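Local coordinates for 1,4-dihydroxy-2-naphthoyl-CoA hydrolase (Escherichia coli, PDB 4K49), which hydrolyses 1,4-dihydroxy-2-naphthoyl-CoA to 1,4-dihydroxy-2-naphthoate and CoA in menaquinone biosynthesis, and also accepts many other acyl-CoA thioesters, at residues A[89-94]-A[122-127]; A[111-116]-A[128-133]. All coordinates share one frame; numbering follows the deposited sequence.

Contact 1 of 2, residues A[89-94]-A[122-127]. With HFQ (2,4-dihydroxyphenacyl coenzyme A), chain E.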
loop_
_atom_site.group_PDB
_atom_site.type_symbol
_atom_site.label_atom_id
_atom_site.label_comp_id
_atom_site.label_asym_id
_atom_site.label_seq_id
_atom_site.Cartn_x
_atom_site.Cartn_y
_atom_site.Cartn_z
ATOM N N HIS A 89 1.114 -10.742 -3.944
ATOM C CA HIS A 89 -0.145 -11.133 -3.327
ATOM C C HIS A 89 -0.408 -12.611 -3.626
ATOM O O HIS A 89 -0.949 -12.951 -4.682
ATOM C CB HIS A 89 -1.294 -10.244 -3.842
ATOM C CG HIS A 89 -1.053 -8.770 -3.661
ATOM N ND1 HIS A 89 -0.838 -8.196 -2.425
ATOM C CD2 HIS A 89 -1.009 -7.754 -4.560
ATOM C CE1 HIS A 89 -0.658 -6.892 -2.570
ATOM N NE2 HIS A 89 -0.765 -6.595 -3.855
ATOM N N VAL A 90 -0.004 -13.488 -2.707
ATOM C CA VAL A 90 -0.028 -14.926 -2.976
ATOM C C VAL A 90 -1.360 -15.589 -2.613
ATOM O O VAL A 90 -1.704 -16.632 -3.162
ATOM C CB VAL A 90 1.141 -15.683 -2.283
ATOM C CG1 VAL A 90 2.476 -15.053 -2.631
ATOM C CG2 VAL A 90 0.965 -15.668 -0.806
ATOM N N ARG A 91 -2.097 -14.998 -1.678
ATOM C CA ARG A 91 -3.402 -15.531 -1.289
ATOM C C ARG A 91 -4.290 -14.410 -0.791
ATOM O O ARG A 91 -3.831 -13.506 -0.086
ATOM C CB ARG A 91 -3.261 -16.609 -0.211
ATOM C CG ARG A 91 -4.598 -17.122 0.337
ATOM C CD ARG A 91 -4.399 -18.109 1.489
ATOM N NE ARG A 91 -3.742 -19.331 1.031
ATOM C CZ ARG A 91 -4.384 -20.368 0.498
ATOM N NH1 ARG A 91 -3.705 -21.434 0.104
ATOM N NH2 ARG A 91 -5.704 -20.339 0.357
ATOM N N SER A 92 -5.565 -14.458 -1.158
ATOM C CA SER A 92 -6.495 -13.415 -0.766
ATOM C C SER A 92 -6.983 -13.653 0.662
ATOM O O SER A 92 -6.891 -14.769 1.186
ATOM C CB SER A 92 -7.681 -13.378 -1.738
ATOM O OG SER A 92 -8.419 -14.586 -1.666
ATOM N N ALA A 93 -7.487 -12.601 1.303
ATOM C CA ALA A 93 -8.149 -12.731 2.605
ATOM C C ALA A 93 -9.470 -11.975 2.543
ATOM O O ALA A 93 -9.596 -11.018 1.776
ATOM C CB ALA A 93 -7.256 -12.194 3.722
ATOM N N ARG A 94 -10.453 -12.397 3.335
ATOM C CA ARG A 94 -11.802 -11.839 3.240
ATOM C C ARG A 94 -12.356 -11.376 4.584
ATOM O O ARG A 94 -13.301 -10.587 4.628
ATOM C CB ARG A 94 -12.767 -12.870 2.642
ATOM C CG ARG A 94 -12.568 -13.199 1.160
ATOM C CD ARG A 94 -13.392 -14.437 0.773
ATOM N NE ARG A 94 -13.475 -14.638 -0.675
ATOM C CZ ARG A 94 -12.527 -15.217 -1.406
ATOM N NH1 ARG A 94 -11.410 -15.650 -0.832
ATOM N NH2 ARG A 94 -12.689 -15.357 -2.715
ATOM N N LYS A 122 -4.997 -18.675 9.662
ATOM C CA LYS A 122 -4.631 -20.086 9.603
ATOM C C LYS A 122 -3.143 -20.282 9.404
ATOM O O LYS A 122 -2.672 -21.409 9.212
ATOM C CB LYS A 122 -5.410 -20.769 8.489
ATOM C CG LYS A 122 -6.900 -20.717 8.740
ATOM C CD LYS A 122 -7.674 -21.555 7.745
ATOM C CE LYS A 122 -9.167 -21.473 8.046
ATOM N NZ LYS A 122 -10.009 -21.996 6.938
ATOM N N GLY A 123 -2.400 -19.181 9.447
ATOM C CA GLY A 123 -0.962 -19.240 9.282
ATOM C C GLY A 123 -0.558 -19.367 7.829
ATOM O O GLY A 123 0.603 -19.670 7.536
ATOM N N ARG A 124 -1.514 -19.140 6.924
ATOM C CA ARG A 124 -1.245 -19.229 5.490
ATOM C C ARG A 124 -0.684 -17.923 4.981
ATOM O O ARG A 124 -1.230 -16.848 5.258
ATOM C CB ARG A 124 -2.511 -19.574 4.708
ATOM C CG ARG A 124 -3.089 -20.946 5.046
ATOM C CD ARG A 124 -4.321 -21.244 4.211
ATOM N NE ARG A 124 -5.380 -20.267 4.450
ATOM C CZ ARG A 124 -6.653 -20.446 4.121
ATOM N NH1 ARG A 124 -7.542 -19.497 4.379
ATOM N NH2 ARG A 124 -7.040 -21.576 3.543
ATOM N N LEU A 125 0.396 -18.016 4.215
ATOM C CA LEU A 125 1.025 -16.824 3.658
ATOM C C LEU A 125 0.081 -16.137 2.667
ATOM O O LEU A 125 -0.472 -16.783 1.775
ATOM C CB LEU A 125 2.344 -17.204 2.988
ATOM C CG LEU A 125 3.134 -16.038 2.407
ATOM C CD1 LEU A 125 3.643 -15.109 3.513
ATOM C CD2 LEU A 125 4.268 -16.575 1.567
ATOM N N CYS A 126 -0.133 -14.835 2.854
ATOM C CA CYS A 126 -1.016 -14.074 1.968
ATOM C C CYS A 126 -0.284 -13.003 1.162
ATOM O O CYS A 126 -0.673 -12.682 0.033
ATOM C CB CYS A 126 -2.164 -13.450 2.764
ATOM S SG CYS A 126 -3.387 -14.674 3.313
ATOM N N CYS A 127 0.764 -12.443 1.757
ATOM C CA CYS A 127 1.548 -11.407 1.097
ATOM C C CYS A 127 2.992 -11.549 1.519
ATOM O O CYS A 127 3.295 -11.670 2.713
ATOM C CB CYS A 127 1.032 -10.008 1.464
ATOM S SG CYS A 127 1.863 -8.643 0.572
HETATM C CB HFQ E . -6.247 -6.121 -6.033
HETATM N N1A HFQ E . -12.738 -16.785 -9.848
HETATM O O1A HFQ E . -4.754 -22.062 -8.334
HETATM P P1A HFQ E . -4.603 -20.598 -7.833
HETATM C C1B HFQ E . -6.932 -4.921 -5.308
HETATM O O1B HFQ E . -6.571 -4.614 -4.126
HETATM C C1D HFQ E . -9.275 -18.618 -6.782
HETATM S S1P HFQ E . -6.920 -7.731 -5.620
HETATM C C2A HFQ E . -12.508 -16.499 -8.556
HETATM O O2A HFQ E . -3.448 -20.496 -6.825
HETATM P P2A HFQ E . -2.927 -19.167 -9.429
HETATM C C2B HFQ E . -8.016 -4.124 -5.928
HETATM O O2B HFQ E . -10.997 -1.692 -7.514
HETATM C C2D HFQ E . -9.222 -19.999 -6.547
HETATM O O2D HFQ E . -10.468 -20.525 -6.085
HETATM C C2P HFQ E . -6.392 -8.158 -3.979
HETATM N N3A HFQ E . -11.514 -17.104 -7.881
HETATM O O3A HFQ E . -4.379 -19.658 -9.035
HETATM C C3B HFQ E . -8.176 -2.818 -5.470
HETATM O O3B HFQ E . -8.713 -5.907 -7.405
HETATM C C3D HFQ E . -8.162 -20.237 -5.613
HETATM O O3D HFQ E . -8.681 -20.547 -4.298
HETATM P P3D HFQ E . -8.155 -21.894 -3.512
HETATM C C3P HFQ E . -4.950 -8.513 -3.830
HETATM C C4A HFQ E . -10.725 -18.013 -8.499
HETATM O O4A HFQ E . -2.091 -20.338 -9.696
HETATM C C4B HFQ E . -9.160 -2.025 -5.988
HETATM C C4D HFQ E . -7.355 -19.049 -5.585
HETATM O O4D HFQ E . -7.955 -18.140 -6.552
HETATM N N4P HFQ E . -4.582 -9.612 -4.569
HETATM C C5A HFQ E . -10.931 -18.337 -9.838
HETATM O O5A HFQ E . -3.078 -18.301 -10.700
HETATM C C5B HFQ E . -10.008 -2.517 -6.991
HETATM C C5D HFQ E . -5.998 -19.401 -6.025
HETATM O O5D HFQ E . -5.957 -20.160 -7.169
HETATM C C5P HFQ E . -5.040 -10.897 -4.180
HETATM O O5P HFQ E . -5.764 -11.046 -3.130
HETATM C C6A HFQ E . -11.986 -17.685 -10.520
HETATM N N6A HFQ E . -12.260 -17.969 -11.907
HETATM O O6A HFQ E . -2.340 -18.263 -8.294
HETATM C C6B HFQ E . -9.850 -3.828 -7.457
HETATM C C6P HFQ E . -4.649 -12.121 -4.970
HETATM N N7A HFQ E . -9.983 -19.276 -10.175
HETATM O O7A HFQ E . -7.850 -23.066 -4.586
HETATM C C7B HFQ E . -8.866 -4.626 -6.924
HETATM C C7P HFQ E . -4.167 -13.290 -4.095
HETATM C C8A HFQ E . -9.220 -19.533 -9.094
HETATM O O8A HFQ E . -6.949 -21.576 -2.764
HETATM N N8P HFQ E . -3.352 -14.269 -4.813
HETATM N N9A HFQ E . -9.664 -18.762 -8.079
HETATM O O9A HFQ E . -9.238 -22.367 -2.534
HETATM C C9P HFQ E . -4.033 -15.343 -5.560
HETATM O O9P HFQ E . -5.212 -15.399 -5.541
HETATM C CAP HFQ E . -3.168 -16.331 -6.331
HETATM O OAP HFQ E . -1.857 -16.222 -5.876
HETATM C CBP HFQ E . -3.144 -15.998 -7.838
HETATM C CCP HFQ E . -2.191 -16.898 -8.521
HETATM C CDP HFQ E . -4.543 -16.129 -8.464
HETATM C CEP HFQ E . -2.706 -14.599 -7.996
HETATM O O HOH W 1 -1.968 -10.049 -0.404
HETATM O O HOH W 2 -0.823 -19.342 1.013
#
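At the rim of the CoA-binding site of this hotdog-fold thioesterase, the loop that follows strand 80-89 turns over the bulged start of strand 125-135, and the carbonyl of C126 receives it. Both V90 N and R91 N donate to C126 O from the same face of its carbonyl plane. The bond from R91 N to C126 O is the straighter, 166° at the hydrogen, though longer at 3.2 Å; V90 N stands well above the plane. C126 and C127 both face I118 of strand 111-119, a classic beta bulge. The carbonyls of H89 and V90 bond to the ligand: H89 O accepts from the pantetheine amide N8P at 2.7 Å, and V90 O takes the hydroxyl OAP. One face of the H89 ring lies under C3P of the ligand, while its NE2 bonds to E63 of the second subunit, the presumed nucleophile or proton acceptor. A water joins H89 ND1 to C126 O, so each ring nitrogen has a polar partner.

Further out, R91 and R124 form a like-charged stack. R91 CG is anti to the backbone N (chi1 175°), which carries the chain out past C126 SG and across R124. The two guanidinium planes are 4° apart with centres separated by 4.3 Å, and R124 CD sits over the middle of the R91 group. D120 forms a salt bridge with R124 NE, which probably eases the repulsion, and the aliphatic CD of K122 covers the other face of R124. V90 CG2 meets L125 CG at 3.9 Å. In the plane of the R91 guanidinium, a water accepts from NE at 2.9 Å and donates to L125 O at 2.7 Å.

Contact 2 of 2, residues A[111-116]-A[128-133]; sequences HQVWQI and SSRLTT
S128 to T133 run antiparallel to 111-116 as one arm of a beta hairpin, a worked example of alternating pairs. S129 makes the first hydrogen-bonded pair, exchanging two backbone bonds with I116, and its OG bonds to N86 O. R130 sends CG alongside V113 CG1, 3.7 Å away, on the face shared with Q115 and T132. L131 returns to the W114 side, pairing with W114 through both backbone bonds and placing CB 4.2 Å from I116 CD1. T132 lies side by side with V113, its OG1 near V113 CG2. T133 closes the series: its OG1, set between backbone N and carbonyl carbon (chi1 63°), donates to Q112 OE1 at 2.7 Å. That oxygen also takes a weak but straight bond from W114 NE1, in the plane of the indole, while Q112 NE2 reaches G70 O. An alanine at Q112 would probably leave the T133 hydroxyl, W114 NE1 and G70 O without this shared buried partner. The W114, I116 and L131 face packs on helix 55-72, the hotdog's central helix, with strand 80-89 flanking 128-133 and strand 97-104 flanking 111-116.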
loop_
_atom_site.group_PDB
_atom_site.type_symbol
_atom_site.label_atom_id
_atom_site.label_comp_id
_atom_site.label_asym_id
_atom_site.label_seq_id
_atom_site.Cartn_x
_atom_site.Cartn_y
_atom_site.Cartn_z
ATOM N N HIS A 111 21.122 2.644 4.196
ATOM C CA HIS A 111 19.920 1.968 3.700
ATOM C C HIS A 111 19.646 0.704 4.507
ATOM O O HIS A 111 20.550 0.170 5.141
ATOM C CB HIS A 111 20.079 1.608 2.214
ATOM C CG HIS A 111 20.251 2.800 1.325
ATOM N ND1 HIS A 111 21.487 3.261 0.924
ATOM C CD2 HIS A 111 19.336 3.630 0.770
ATOM C CE1 HIS A 111 21.327 4.327 0.156
ATOM N NE2 HIS A 111 20.033 4.571 0.049
ATOM N N GLN A 112 18.392 0.244 4.513
ATOM C CA GLN A 112 18.041 -1.039 5.106
ATOM C C GLN A 112 17.129 -1.801 4.167
ATOM O O GLN A 112 16.502 -1.217 3.276
ATOM C CB GLN A 112 17.334 -0.870 6.459
ATOM C CG GLN A 112 18.037 0.059 7.436
ATOM C CD GLN A 112 17.073 0.650 8.441
ATOM O OE1 GLN A 112 15.899 0.852 8.134
ATOM N NE2 GLN A 112 17.557 0.936 9.641
ATOM N N VAL A 113 17.057 -3.108 4.360
ATOM C CA VAL A 113 16.090 -3.908 3.618
ATOM C C VAL A 113 15.380 -4.795 4.616
ATOM O O VAL A 113 16.025 -5.432 5.454
ATOM C CB VAL A 113 16.761 -4.761 2.516
ATOM C CG1 VAL A 113 15.712 -5.562 1.746
ATOM C CG2 VAL A 113 17.533 -3.873 1.560
ATOM N N TRP A 114 14.054 -4.829 4.526
ATOM C CA TRP A 114 13.233 -5.586 5.459
ATOM C C TRP A 114 12.360 -6.558 4.702
ATOM O O TRP A 114 11.854 -6.229 3.623
ATOM C CB TRP A 114 12.335 -4.634 6.259
ATOM C CG TRP A 114 13.105 -3.763 7.178
ATOM C CD1 TRP A 114 13.580 -2.508 6.918
ATOM C CD2 TRP A 114 13.507 -4.080 8.514
ATOM N NE1 TRP A 114 14.263 -2.029 8.017
ATOM C CE2 TRP A 114 14.229 -2.977 9.007
ATOM C CE3 TRP A 114 13.333 -5.196 9.339
ATOM C CZ2 TRP A 114 14.766 -2.955 10.298
ATOM C CZ3 TRP A 114 13.869 -5.174 10.621
ATOM C CH2 TRP A 114 14.577 -4.064 11.086
ATOM N N GLN A 115 12.194 -7.756 5.254
ATOM C CA GLN A 115 11.259 -8.728 4.688
ATOM C C GLN A 115 10.033 -8.744 5.580
ATOM O O GLN A 115 10.146 -8.877 6.799
ATOM C CB GLN A 115 11.879 -10.132 4.670
ATOM C CG GLN A 115 10.854 -11.261 4.500
ATOM C CD GLN A 115 11.422 -12.635 4.822
ATOM O OE1 GLN A 115 11.095 -13.242 5.855
ATOM N NE2 GLN A 115 12.268 -13.141 3.933
ATOM N N ILE A 116 8.858 -8.601 4.987
ATOM C CA ILE A 116 7.644 -8.720 5.763
ATOM C C ILE A 116 6.776 -9.797 5.141
ATOM O O ILE A 116 6.414 -9.705 3.968
ATOM C CB ILE A 116 6.864 -7.392 5.830
ATOM C CG1 ILE A 116 7.763 -6.269 6.357
ATOM C CG2 ILE A 116 5.622 -7.557 6.722
ATOM C CD1 ILE A 116 8.463 -5.463 5.248
ATOM N N SER A 128 3.880 -11.559 0.531
ATOM C CA SER A 128 5.315 -11.529 0.788
ATOM C C SER A 128 5.842 -10.209 0.241
ATOM O O SER A 128 5.670 -9.912 -0.948
ATOM C CB SER A 128 5.995 -12.696 0.088
ATOM O OG SER A 128 7.402 -12.671 0.278
ATOM N N SER A 129 6.471 -9.418 1.110
ATOM C CA SER A 129 6.878 -8.054 0.770
ATOM C C SER A 129 8.321 -7.774 1.157
ATOM O O SER A 129 8.837 -8.320 2.139
ATOM C CB SER A 129 5.967 -7.048 1.482
ATOM O OG SER A 129 6.371 -5.717 1.212
ATOM N N ARG A 130 8.963 -6.892 0.399
ATOM C CA ARG A 130 10.317 -6.446 0.706
ATOM C C ARG A 130 10.342 -4.924 0.660
ATOM O O ARG A 130 9.783 -4.318 -0.259
ATOM C CB ARG A 130 11.292 -7.050 -0.313
ATOM C CG ARG A 130 12.759 -6.836 -0.031
ATOM C CD ARG A 130 13.589 -7.672 -1.023
ATOM N NE ARG A 130 13.404 -7.231 -2.405
ATOM C CZ ARG A 130 12.872 -7.961 -3.382
ATOM N NH1 ARG A 130 12.764 -7.452 -4.596
ATOM N NH2 ARG A 130 12.436 -9.188 -3.148
ATOM N N LEU A 131 10.966 -4.305 1.656
ATOM C CA LEU A 131 10.978 -2.851 1.770
ATOM C C LEU A 131 12.400 -2.384 1.894
ATOM O O LEU A 131 13.173 -2.937 2.680
ATOM C CB LEU A 131 10.184 -2.382 3.005
ATOM C CG LEU A 131 10.428 -0.935 3.475
ATOM C CD1 LEU A 131 9.863 0.110 2.508
ATOM C CD2 LEU A 131 9.919 -0.691 4.910
ATOM N N THR A 132 12.745 -1.375 1.104
ATOM C CA THR A 132 14.058 -0.751 1.193
ATOM C C THR A 132 13.847 0.629 1.794
ATOM O O THR A 132 13.015 1.416 1.308
ATOM C CB THR A 132 14.710 -0.605 -0.195
ATOM O OG1 THR A 132 14.823 -1.896 -0.820
ATOM C CG2 THR A 132 16.100 0.010 -0.069
ATOM N N THR A 133 14.582 0.929 2.860
ATOM C CA THR A 133 14.490 2.250 3.476
ATOM C C THR A 133 15.744 3.075 3.207
ATOM O O THR A 133 16.794 2.539 2.838
ATOM C CB THR A 133 14.311 2.152 5.003
ATOM O OG1 THR A 133 15.471 1.528 5.568
ATOM C CG2 THR A 133 13.059 1.348 5.364
#

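Strand 125-135 carries both contacts: 122-127 supplies contact 1 and 128-133 continues directly into contact 2, their centres 19 Å apart. Contact 1 joins its start to the loop after strand 80-89, whereas contact 2 pairs its later part with strand 111-119; the segments alternate along the chain. The two stand differently to the active site. Contact 1 holds the pantetheine arm and presents H89 to E63 of the second subunit. In contact 2 the L131 side chain is about 4 Å from that of E63, the inferred catalytic residue, and about 6 Å from a bound ligand. One strand thus runs from a CoA-binding loop to the neighbourhood of the presumed catalytic carboxylate.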